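Local coordinates for protein BONZAI 1 (Arabidopsis thaliana, PDB 6KXT) that negatively regulates cell death and defense responses in plants and binds phospholipids in a calcium-dependent manner, at residues Lys31-Leu36 and Val55-Leu60. Numbering follows the deposited sequence.
With SO4 (sulfate ion), chain D.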
loop_
_atom_site.group_PDB
_atom_site.type_symbol
_atom_site.label_atom_id
_atom_site.label_comp_id
_atom_site.label_asym_id
_atom_site.label_seq_id
_atom_site.Cartn_x
_atom_site.Cartn_y
_atom_site.Cartn_z
ATOM N N LYS A 31 4.861 9.538 -18.367
ATOM C CA LYS A 31 4.915 8.298 -17.577
ATOM C C LYS A 31 4.684 8.663 -16.114
ATOM O O LYS A 31 5.162 9.724 -15.641
ATOM C CB LYS A 31 6.297 7.709 -17.841
ATOM C CG LYS A 31 6.514 6.265 -17.519
ATOM C CD LYS A 31 7.901 5.755 -17.961
ATOM C CE LYS A 31 8.131 5.651 -19.450
ATOM N NZ LYS A 31 9.345 4.830 -19.717
ATOM N N SER A 32 4.082 7.767 -15.362
ATOM C CA SER A 32 3.963 7.927 -13.897
ATOM C C SER A 32 5.316 7.979 -13.202
ATOM O O SER A 32 6.243 7.285 -13.573
ATOM C CB SER A 32 3.130 6.806 -13.346
ATOM O OG SER A 32 1.774 6.865 -13.818
ATOM N N ASP A 33 5.338 8.797 -12.155
ATOM C CA ASP A 33 6.399 8.820 -11.128
ATOM C C ASP A 33 5.789 8.320 -9.828
ATOM O O ASP A 33 5.363 9.108 -8.992
ATOM C CB ASP A 33 6.941 10.229 -10.936
ATOM C CG ASP A 33 7.417 10.833 -12.244
ATOM O OD1 ASP A 33 8.288 10.224 -12.880
ATOM O OD2 ASP A 33 6.926 11.962 -12.594
ATOM N N PRO A 34 5.664 6.984 -9.660
ATOM C CA PRO A 34 4.831 6.471 -8.602
ATOM C C PRO A 34 5.489 6.403 -7.217
ATOM O O PRO A 34 6.675 6.238 -7.075
ATOM C CB PRO A 34 4.545 5.037 -9.064
ATOM C CG PRO A 34 5.772 4.658 -9.831
ATOM C CD PRO A 34 6.177 5.941 -10.531
ATOM N N PHE A 35 4.617 6.546 -6.247
ATOM C CA PHE A 35 4.875 6.287 -4.829
ATOM C C PHE A 35 3.610 5.693 -4.225
ATOM O O PHE A 35 2.494 5.751 -4.815
ATOM C CB PHE A 35 5.297 7.593 -4.123
ATOM C CG PHE A 35 4.272 8.679 -3.972
ATOM C CD1 PHE A 35 3.914 9.471 -5.048
ATOM C CD2 PHE A 35 3.620 8.899 -2.767
ATOM C CE1 PHE A 35 2.965 10.468 -4.926
ATOM C CE2 PHE A 35 2.698 9.937 -2.625
ATOM C CZ PHE A 35 2.362 10.705 -3.711
ATOM N N LEU A 36 3.831 5.041 -3.069
ATOM C CA LEU A 36 2.706 4.445 -2.306
ATOM C C LEU A 36 2.503 5.204 -0.999
ATOM O O LEU A 36 3.491 5.651 -0.371
ATOM C CB LEU A 36 2.928 2.973 -1.928
ATOM C CG LEU A 36 3.215 2.006 -3.052
ATOM C CD1 LEU A 36 3.408 0.600 -2.484
ATOM C CD2 LEU A 36 2.105 2.034 -4.059
ATOM N N VAL A 55 9.504 8.443 -4.141
ATOM C CA VAL A 55 9.061 8.524 -5.549
ATOM C C VAL A 55 10.064 7.818 -6.432
ATOM O O VAL A 55 11.271 8.013 -6.256
ATOM C CB VAL A 55 8.886 9.991 -5.963
ATOM C CG1 VAL A 55 8.482 10.101 -7.409
ATOM C CG2 VAL A 55 7.841 10.650 -5.078
ATOM N N ARG A 56 9.586 6.980 -7.344
ATOM C CA ARG A 56 10.457 6.393 -8.377
ATOM C C ARG A 56 10.076 7.024 -9.704
ATOM O O ARG A 56 9.027 6.683 -10.259
ATOM C CB ARG A 56 10.396 4.867 -8.432
ATOM C CG ARG A 56 10.937 4.219 -7.176
ATOM C CD ARG A 56 10.770 2.715 -7.180
ATOM N NE ARG A 56 11.388 2.103 -8.345
ATOM C CZ ARG A 56 12.697 1.780 -8.489
ATOM N NH1 ARG A 56 13.543 1.889 -7.482
ATOM N NH2 ARG A 56 13.081 1.312 -9.670
ATOM N N LYS A 57 10.986 7.786 -10.281
ATOM C CA LYS A 57 10.661 8.510 -11.532
ATOM C C LYS A 57 10.504 7.553 -12.722
ATOM O O LYS A 57 11.350 6.679 -12.900
ATOM C CB LYS A 57 11.778 9.542 -11.792
ATOM C CG LYS A 57 11.879 10.715 -10.828
ATOM C CD LYS A 57 10.889 11.792 -11.155
ATOM C CE LYS A 57 11.140 12.441 -12.512
ATOM N NZ LYS A 57 9.938 13.139 -13.036
ATOM N N ASN A 58 9.447 7.761 -13.504
ATOM C CA ASN A 58 9.280 7.169 -14.850
ATOM C C ASN A 58 9.281 5.643 -14.782
ATOM O O ASN A 58 9.895 4.946 -15.634
ATOM C CB ASN A 58 10.367 7.713 -15.786
ATOM C CG ASN A 58 10.067 9.146 -16.123
ATOM O OD1 ASN A 58 8.979 9.430 -16.598
ATOM N ND2 ASN A 58 11.033 10.006 -15.836
ATOM N N ASP A 59 8.694 5.082 -13.733
ATOM C CA ASP A 59 8.776 3.614 -13.542
ATOM C C ASP A 59 7.378 2.995 -13.542
ATOM O O ASP A 59 6.576 3.308 -12.644
ATOM C CB ASP A 59 9.521 3.299 -12.250
ATOM C CG ASP A 59 9.919 1.865 -12.036
ATOM O OD1 ASP A 59 9.588 1.056 -12.907
ATOM O OD2 ASP A 59 10.621 1.637 -11.003
ATOM N N LEU A 60 7.103 2.094 -14.456
ATOM C CA LEU A 60 5.782 1.431 -14.537
ATOM C C LEU A 60 5.834 0.066 -13.820
ATOM O O LEU A 60 4.777 -0.572 -13.713
ATOM C CB LEU A 60 5.352 1.264 -16.003
ATOM C CG LEU A 60 5.311 2.566 -16.812
ATOM C CD1 LEU A 60 4.970 2.252 -18.269
ATOM C CD2 LEU A 60 4.283 3.548 -16.255
HETATM S S SO4 D . 16.406 -0.043 -9.553
HETATM O O1 SO4 D . 15.674 -0.076 -8.346
HETATM O O2 SO4 D . 15.569 0.155 -10.693
HETATM O O3 SO4 D . 17.028 -1.353 -9.636
HETATM O O4 SO4 D . 17.414 1.007 -9.528
HETATM O O HOH W 1 7.445 10.542 -19.375
HETATM O O HOH W 2 7.429 11.521 -15.484
#
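Asp33 OD1 takes the backbone N-H of Asn58, 2.8 Å from Asn58 N, on the anti lone pair, in a bond bent to 141° at the hydrogen. Lys57 reaches the same carboxylate as a long salt bridge, 3.3 Å from Lys57 NZ to Asp33 OD2, with a weak bond to OD1. Although CB of Lys57 points away, bends at chi2 (-81°) and chi3 fold its chain back along the carboxylate.

The example shows how a carboxylate can recognise a turn: Arg56 to Asp59 form a type II beta turn, whose backbone also offers a weak bond from Asp59 N to Ser32 O. Further along, Arg56 N meets Pro34 O almost straight on, at 3.0 Å and 174°, tying the loop after strand 48-52 to the start of strand 34-40. Ser32-Asp33-Pro34-Phe35 is the SDPF signature of this C2 domain, the second in the copine; its aspartate occupies a position that commonly ligates calcium in C2 relatives. Here Asp87 accepts the Asp33 amide from the neighbouring strand.

Pro34 sets CD and CG against two carbonyl oxygens of the turn, CD lying 3.0 Å from Arg56 O and CG 3.2 Å from Asp59 O. Leu60 crosses Lys31 at about a right angle, CD2 lying 3.7 Å from Lys31 CG. Within the turn, Arg56 grips Asp59 OD2 side-on through NE and NH2, in the guanidinium plane; NH2, shared with the aspartate, and NH1 also hold a sulfate, probably from the crystallisation liquor, the closest approach being 2.9 Å from Arg56 NH2 to sulfate O2.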